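Local coordinates for YCAC GENE product (Escherichia coli, PDB 1YAC), which is probably a hydrolase of the isochorismatase family, of unknown specificity, that assembles as an octamer, at residues A14-S26 and I55-V69. Numbering follows the deposited sequence.
Unlike the reference sequence in segment 55-69: A60 (reference Phe).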
ATOM      1  N   ALA A  14     -32.153 -14.267  -9.600  1.00  8.27           N
ATOM      2  CA  ALA A  14     -32.408 -14.521  -8.186  1.00  8.66           C
ATOM      3  C   ALA A  14     -31.122 -14.145  -7.442  1.00  9.58           C
ATOM      4  O   ALA A  14     -30.019 -14.164  -8.013  1.00  9.55           O
ATOM      5  CB  ALA A  14     -32.752 -15.981  -7.938  1.00  6.98           C
ATOM      6  N   VAL A  15     -31.266 -13.780  -6.179  1.00  9.46           N
ATOM      7  CA  VAL A  15     -30.118 -13.391  -5.372  1.00  9.12           C
ATOM      8  C   VAL A  15     -29.872 -14.431  -4.290  1.00  9.13           C
ATOM      9  O   VAL A  15     -30.813 -14.830  -3.599  1.00  9.71           O
ATOM     10  CB  VAL A  15     -30.356 -12.006  -4.723  1.00  8.24           C
ATOM     11  CG1 VAL A  15     -29.186 -11.625  -3.795  1.00  7.51           C
ATOM     12  CG2 VAL A  15     -30.523 -10.955  -5.801  1.00  6.77           C
ATOM     13  N   LEU A  16     -28.630 -14.908  -4.180  1.00  8.33           N
ATOM     14  CA  LEU A  16     -28.270 -15.891  -3.152  1.00  9.10           C
ATOM     15  C   LEU A  16     -27.312 -15.220  -2.178  1.00  8.92           C
ATOM     16  O   LEU A  16     -26.217 -14.808  -2.573  1.00  8.00           O
ATOM     17  CB  LEU A  16     -27.573 -17.124  -3.755  1.00 10.39           C
ATOM     18  CG  LEU A  16     -28.110 -17.818  -5.013  1.00 13.86           C
ATOM     19  CD1 LEU A  16     -27.371 -19.140  -5.224  1.00 11.04           C
ATOM     20  CD2 LEU A  16     -29.601 -18.037  -4.938  1.00 14.17           C
ATOM     21  N   LEU A  17     -27.735 -15.085  -0.922  1.00  9.08           N
ATOM     22  CA  LEU A  17     -26.909 -14.465   0.114  1.00  8.33           C
ATOM     23  C   LEU A  17     -26.437 -15.598   1.017  1.00  8.93           C
ATOM     24  O   LEU A  17     -27.200 -16.123   1.836  1.00  9.09           O
ATOM     25  CB  LEU A  17     -27.716 -13.416   0.877  1.00  8.53           C
ATOM     26  CG  LEU A  17     -28.295 -12.301  -0.007  1.00  9.60           C
ATOM     27  CD1 LEU A  17     -29.033 -11.279   0.860  1.00  9.26           C
ATOM     28  CD2 LEU A  17     -27.166 -11.612  -0.793  1.00  9.14           C
ATOM     29  N   VAL A  18     -25.160 -15.939   0.886  1.00  8.73           N
ATOM     30  CA  VAL A  18     -24.574 -17.064   1.594  1.00  8.12           C
ATOM     31  C   VAL A  18     -23.650 -16.785   2.781  1.00  9.79           C
ATOM     32  O   VAL A  18     -22.542 -16.265   2.620  1.00  8.78           O
ATOM     33  CB  VAL A  18     -23.792 -17.965   0.582  1.00  9.64           C
ATOM     34  CG1 VAL A  18     -23.452 -19.327   1.208  1.00 10.04           C
ATOM     35  CG2 VAL A  18     -24.590 -18.142  -0.721  1.00  9.65           C
ATOM     36  N   ASP A  19     -24.123 -17.162   3.964  1.00  8.82           N
ATOM     37  CA  ASP A  19     -23.357 -17.074   5.202  1.00 10.34           C
ATOM     38  C   ASP A  19     -22.810 -15.721   5.679  1.00 10.41           C
ATOM     39  O   ASP A  19     -21.690 -15.643   6.193  1.00 10.49           O
ATOM     40  CB  ASP A  19     -22.225 -18.108   5.178  1.00 10.32           C
ATOM     41  CG  ASP A  19     -22.710 -19.511   4.840  1.00 14.29           C
ATOM     42  OD1 ASP A  19     -23.933 -19.764   4.843  1.00 13.74           O
ATOM     43  OD2 ASP A  19     -21.859 -20.369   4.544  1.00 16.72           O
ATOM     44  N   HIS A  20     -23.576 -14.654   5.482  1.00 10.14           N
ATOM     45  CA  HIS A  20     -23.170 -13.343   5.979  1.00 10.00           C
ATOM     46  C   HIS A  20     -23.567 -13.404   7.460  1.00  9.62           C
ATOM     47  O   HIS A  20     -24.587 -12.833   7.879  1.00  8.81           O
ATOM     48  CB  HIS A  20     -23.936 -12.215   5.266  1.00  9.04           C
ATOM     49  CG  HIS A  20     -23.514 -11.984   3.843  1.00 10.66           C
ATOM     50  ND1 HIS A  20     -24.230 -12.465   2.763  1.00  9.29           N
ATOM     51  CD2 HIS A  20     -22.490 -11.263   3.321  1.00  9.67           C
ATOM     52  CE1 HIS A  20     -23.671 -12.049   1.645  1.00 10.96           C
ATOM     53  NE2 HIS A  20     -22.610 -11.318   1.951  1.00 10.22           N
ATOM     54  N   GLN A  21     -22.786 -14.150   8.232  1.00  9.41           N
ATOM     55  CA  GLN A  21     -23.056 -14.344   9.654  1.00  9.08           C
ATOM     56  C   GLN A  21     -22.174 -13.487  10.563  1.00  9.47           C
ATOM     57  O   GLN A  21     -21.030 -13.190  10.223  1.00  9.31           O
ATOM     58  CB  GLN A  21     -22.936 -15.831   9.986  1.00  9.50           C
ATOM     59  CG  GLN A  21     -24.015 -16.666   9.287  1.00 10.58           C
ATOM     60  CD  GLN A  21     -23.668 -18.137   9.214  1.00 13.87           C
ATOM     61  OE1 GLN A  21     -23.467 -18.634   8.084  1.00 11.90           O
ATOM     62  NE2 GLN A  21     -23.587 -18.803  10.276  1.00 15.68           N
ATOM     63  N   ALA A  22     -22.707 -13.130  11.729  1.00  8.66           N
ATOM     64  CA  ALA A  22     -22.011 -12.276  12.686  1.00  9.41           C
ATOM     65  C   ALA A  22     -20.600 -12.724  13.037  1.00 10.19           C
ATOM     66  O   ALA A  22     -19.676 -11.907  13.041  1.00 11.15           O
ATOM     67  CB  ALA A  22     -22.844 -12.100  13.940  1.00  9.98           C
ATOM     68  N   GLY A  23     -20.433 -14.009  13.330  1.00  9.98           N
ATOM     69  CA  GLY A  23     -19.122 -14.530  13.665  1.00  9.13           C
ATOM     70  C   GLY A  23     -18.221 -14.532  12.443  1.00 11.25           C
ATOM     71  O   GLY A  23     -17.111 -14.000  12.473  1.00 10.35           O
ATOM     72  N   LEU A  24     -18.731 -15.068  11.334  1.00 10.47           N
ATOM     73  CA  LEU A  24     -17.956 -15.150  10.092  1.00 10.82           C
ATOM     74  C   LEU A  24     -17.478 -13.796   9.550  1.00 10.54           C
ATOM     75  O   LEU A  24     -16.427 -13.712   8.903  1.00 10.41           O
ATOM     76  CB  LEU A  24     -18.730 -15.933   9.021  1.00 10.07           C
ATOM     77  CG  LEU A  24     -18.967 -17.419   9.333  1.00 10.99           C
ATOM     78  CD1 LEU A  24     -19.842 -18.063   8.236  1.00 12.20           C
ATOM     79  CD2 LEU A  24     -17.629 -18.150   9.441  1.00 11.33           C
ATOM     80  N   LEU A  25     -18.237 -12.738   9.798  1.00 10.07           N
ATOM     81  CA  LEU A  25     -17.821 -11.421   9.324  1.00 10.60           C
ATOM     82  C   LEU A  25     -16.512 -10.966   9.975  1.00 10.55           C
ATOM     83  O   LEU A  25     -15.812 -10.130   9.413  1.00  9.83           O
ATOM     84  CB  LEU A  25     -18.914 -10.364   9.531  1.00 11.82           C
ATOM     85  CG  LEU A  25     -20.158 -10.488   8.642  1.00 16.37           C
ATOM     86  CD1 LEU A  25     -21.083  -9.305   8.845  1.00 18.47           C
ATOM     87  CD2 LEU A  25     -19.759 -10.556   7.207  1.00 17.74           C
ATOM     88  N   SER A  26     -16.169 -11.515  11.142  1.00 10.25           N
ATOM     89  CA  SER A  26     -14.904 -11.124  11.791  1.00 10.98           C
ATOM     90  C   SER A  26     -13.694 -11.674  11.013  1.00 10.48           C
ATOM     91  O   SER A  26     -12.581 -11.175  11.151  1.00 10.94           O
ATOM     92  CB  SER A  26     -14.845 -11.559  13.270  1.00 10.61           C
ATOM     93  OG  SER A  26     -14.711 -12.956  13.419  1.00 13.02           O
ATOM     94  N   ILE A  55     -32.686 -15.839  -1.663  1.00 10.12           N
ATOM     95  CA  ILE A  55     -32.470 -17.021  -0.840  1.00 10.56           C
ATOM     96  C   ILE A  55     -31.367 -16.767   0.192  1.00 10.56           C
ATOM     97  O   ILE A  55     -30.268 -16.334  -0.154  1.00  9.88           O
ATOM     98  CB  ILE A  55     -32.093 -18.213  -1.728  1.00 11.41           C
ATOM     99  CG1 ILE A  55     -33.281 -18.547  -2.638  1.00 14.49           C
ATOM    100  CG2 ILE A  55     -31.743 -19.438  -0.895  1.00 10.52           C
ATOM    101  CD1 ILE A  55     -32.908 -19.430  -3.764  1.00 18.74           C
ATOM    102  N   LEU A  56     -31.699 -16.977   1.458  1.00 10.01           N
ATOM    103  CA  LEU A  56     -30.754 -16.800   2.556  1.00 10.15           C
ATOM    104  C   LEU A  56     -30.311 -18.175   3.047  1.00  9.88           C
ATOM    105  O   LEU A  56     -31.107 -19.118   3.091  1.00  9.71           O
ATOM    106  CB  LEU A  56     -31.422 -16.069   3.722  1.00  9.96           C
ATOM    107  CG  LEU A  56     -32.128 -14.746   3.447  1.00 12.19           C
ATOM    108  CD1 LEU A  56     -32.796 -14.293   4.744  1.00 10.37           C
ATOM    109  CD2 LEU A  56     -31.156 -13.694   2.931  1.00 11.17           C
ATOM    110  N   THR A  57     -29.039 -18.305   3.403  1.00  9.55           N
ATOM    111  CA  THR A  57     -28.548 -19.577   3.914  1.00  9.54           C
ATOM    112  C   THR A  57     -27.421 -19.305   4.891  1.00 10.38           C
ATOM    113  O   THR A  57     -26.753 -18.276   4.796  1.00  9.85           O
ATOM    114  CB  THR A  57     -28.104 -20.547   2.774  1.00  9.38           C
ATOM    115  OG1 THR A  57     -27.750 -21.826   3.332  1.00  8.83           O
ATOM    116  CG2 THR A  57     -26.919 -19.980   1.991  1.00  8.62           C
ATOM    117  N   THR A  58     -27.276 -20.175   5.882  1.00 11.01           N
ATOM    118  CA  THR A  58     -26.238 -20.021   6.894  1.00 12.20           C
ATOM    119  C   THR A  58     -25.589 -21.363   7.153  1.00 14.76           C
ATOM    120  O   THR A  58     -26.165 -22.417   6.866  1.00 13.89           O
ATOM    121  CB  THR A  58     -26.801 -19.490   8.221  1.00 11.85           C
ATOM    122  OG1 THR A  58     -27.763 -20.422   8.725  1.00 12.69           O
ATOM    123  CG2 THR A  58     -27.455 -18.117   8.034  1.00 10.62           C
ATOM    124  N   SER A  59     -24.393 -21.317   7.719  1.00 15.84           N
ATOM    125  CA  SER A  59     -23.633 -22.515   8.025  1.00 17.94           C
ATOM    126  C   SER A  59     -23.405 -22.597   9.525  1.00 19.16           C
ATOM    127  O   SER A  59     -22.839 -21.669  10.119  1.00 17.04           O
ATOM    128  CB  SER A  59     -22.279 -22.452   7.305  1.00 18.30           C
ATOM    129  OG  SER A  59     -21.440 -23.508   7.717  1.00 20.91           O
ATOM    130  N   ALA A  60     -23.891 -23.684  10.122  1.00 20.08           N
ATOM    131  CA  ALA A  60     -23.743 -23.951  11.559  1.00 22.61           C
ATOM    132  C   ALA A  60     -23.884 -22.699  12.415  1.00 23.45           C
ATOM    133  O   ALA A  60     -23.052 -22.417  13.283  1.00 23.90           O
ATOM    134  CB  ALA A  60     -22.404 -24.647  11.832  1.00 22.60           C
ATOM    135  N   GLU A  61     -24.970 -21.971  12.186  1.00 24.13           N
ATOM    136  CA  GLU A  61     -25.243 -20.732  12.902  1.00 25.29           C
ATOM    137  C   GLU A  61     -25.351 -20.851  14.414  1.00 25.80           C
ATOM    138  O   GLU A  61     -25.307 -19.840  15.107  1.00 26.18           O
ATOM    139  CB  GLU A  61     -26.500 -20.076  12.352  1.00 27.29           C
ATOM    140  CG  GLU A  61     -27.760 -20.889  12.544  1.00 30.20           C
ATOM    141  CD  GLU A  61     -28.968 -20.197  11.957  1.00 32.49           C
ATOM    142  OE1 GLU A  61     -28.825 -19.526  10.913  1.00 30.53           O
ATOM    143  OE2 GLU A  61     -30.064 -20.325  12.543  1.00 34.85           O
ATOM    144  N   THR A  62     -25.545 -22.062  14.924  1.00 26.19           N
ATOM    145  CA  THR A  62     -25.631 -22.259  16.370  1.00 27.59           C
ATOM    146  C   THR A  62     -24.267 -22.737  16.836  1.00 26.99           C
ATOM    147  O   THR A  62     -24.091 -23.869  17.279  1.00 29.97           O
ATOM    148  CB  THR A  62     -26.710 -23.281  16.743  1.00 28.16           C
ATOM    149  OG1 THR A  62     -26.560 -24.456  15.933  1.00 31.06           O
ATOM    150  CG2 THR A  62     -28.084 -22.680  16.520  1.00 29.74           C
ATOM    151  N   GLY A  63     -23.284 -21.882  16.631  1.00 26.45           N
ATOM    152  CA  GLY A  63     -21.925 -22.189  17.006  1.00 23.72           C
ATOM    153  C   GLY A  63     -21.137 -20.914  16.827  1.00 22.32           C
ATOM    154  O   GLY A  63     -21.722 -19.825  16.742  1.00 22.72           O
ATOM    155  N   PRO A  64     -19.810 -21.014  16.717  1.00 19.83           N
ATOM    156  CA  PRO A  64     -18.946 -19.844  16.542  1.00 18.05           C
ATOM    157  C   PRO A  64     -19.314 -18.985  15.326  1.00 16.47           C
ATOM    158  O   PRO A  64     -19.136 -17.765  15.348  1.00 15.31           O
ATOM    159  CB  PRO A  64     -17.563 -20.471  16.366  1.00 18.29           C
ATOM    160  CG  PRO A  64     -17.666 -21.741  17.134  1.00 20.70           C
ATOM    161  CD  PRO A  64     -19.020 -22.252  16.755  1.00 19.24           C
ATOM    162  N   ASN A  65     -19.822 -19.623  14.271  1.00 15.27           N
ATOM    163  CA  ASN A  65     -20.189 -18.924  13.037  1.00 14.70           C
ATOM    164  C   ASN A  65     -21.185 -17.800  13.301  1.00 13.97           C
ATOM    165  O   ASN A  65     -21.126 -16.726  12.673  1.00 13.57           O
ATOM    166  CB  ASN A  65     -20.713 -19.913  11.989  1.00 14.13           C
ATOM    167  CG  ASN A  65     -19.595 -20.748  11.363  1.00 16.30           C
ATOM    168  OD1 ASN A  65     -18.425 -20.657  11.765  1.00 16.38           O
ATOM    169  ND2 ASN A  65     -19.942 -21.558  10.371  1.00 15.02           N
ATOM    170  N   GLY A  66     -22.078 -18.038  14.255  1.00 12.59           N
ATOM    171  CA  GLY A  66     -23.039 -17.019  14.629  1.00 13.00           C
ATOM    172  C   GLY A  66     -24.251 -16.909  13.737  1.00 12.79           C
ATOM    173  O   GLY A  66     -24.306 -17.521  12.668  1.00 13.72           O
ATOM    174  N   PRO A  67     -25.237 -16.102  14.155  1.00 12.87           N
ATOM    175  CA  PRO A  67     -26.477 -15.890  13.416  1.00 12.26           C
ATOM    176  C   PRO A  67     -26.286 -15.007  12.203  1.00 12.38           C
ATOM    177  O   PRO A  67     -25.298 -14.280  12.100  1.00 11.68           O
ATOM    178  CB  PRO A  67     -27.361 -15.196  14.449  1.00 13.89           C
ATOM    179  CG  PRO A  67     -26.382 -14.355  15.204  1.00 14.43           C
ATOM    180  CD  PRO A  67     -25.219 -15.304  15.396  1.00 12.49           C
ATOM    181  N   LEU A  68     -27.244 -15.070  11.288  1.00 12.40           N
ATOM    182  CA  LEU A  68     -27.223 -14.235  10.099  1.00 12.25           C
ATOM    183  C   LEU A  68     -27.346 -12.799  10.612  1.00 11.80           C
ATOM    184  O   LEU A  68     -28.058 -12.550  11.591  1.00 11.00           O
ATOM    185  CB  LEU A  68     -28.435 -14.569   9.218  1.00 12.88           C
ATOM    186  CG  LEU A  68     -28.528 -13.807   7.890  1.00 14.29           C
ATOM    187  CD1 LEU A  68     -27.416 -14.262   6.946  1.00 13.32           C
ATOM    188  CD2 LEU A  68     -29.900 -14.036   7.270  1.00 15.07           C
ATOM    189  N   VAL A  69     -26.641 -11.854   9.996  1.00 11.52           N
ATOM    190  CA  VAL A  69     -26.759 -10.472  10.452  1.00 11.84           C
ATOM    191  C   VAL A  69     -28.248 -10.100  10.408  1.00 13.26           C
ATOM    192  O   VAL A  69     -28.934 -10.353   9.415  1.00 13.64           O
ATOM    193  CB  VAL A  69     -25.897  -9.500   9.624  1.00 12.53           C
ATOM    194  CG1 VAL A  69     -24.425  -9.817   9.834  1.00 11.83           C
ATOM    195  CG2 VAL A  69     -26.257  -9.560   8.137  1.00 12.50           C
TER
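Parallel strands 14-18 and 55-59 pair side by side in the central sheet of an isochorismatase-type alpha-beta-alpha sandwich, and the loops that follow them lock together beyond their C-terminal ends. The strands belong to one beta-alpha-beta unit, connected through helix 33-49, and illustrate how such a crossover brings two loop regions together. Four backbone bonds join them, from I55 N to V15 O (2.9 Å) as far as D19 N to T57 O. L16 and I55 lie alongside each other on the face packed by helix 94-102, whereas L17 CD1 meets L56 CD2 at 3.8 Å on the other. D19 leans its carboxylate over T58 and S59, but its OD1 forms a salt bridge with R84. Beyond the strands, V69 N donates a hydrogen bond to H20 O, and A22 N donates one to P67 O. Q21 ties the loops with its side-chain amide: with CG beside the backbone N (chi1 -66°) and an extended chain beyond, OE1 accepts from S59 N at 2.9 Å, while NE2 donates to G66 O at 2.8 Å. An alanine here is likely to leave S59 N and G66 O without these partners and to weaken the tie between the loops. N65 OD1 is hydrogen-bonded to the hydroxyl of Y194 of a neighbouring subunit. Within the chain, Q21 NE2 (3.0 Å) and N65 ND2 (2.9 Å) grip S59 O from opposite faces of its carbonyl plane.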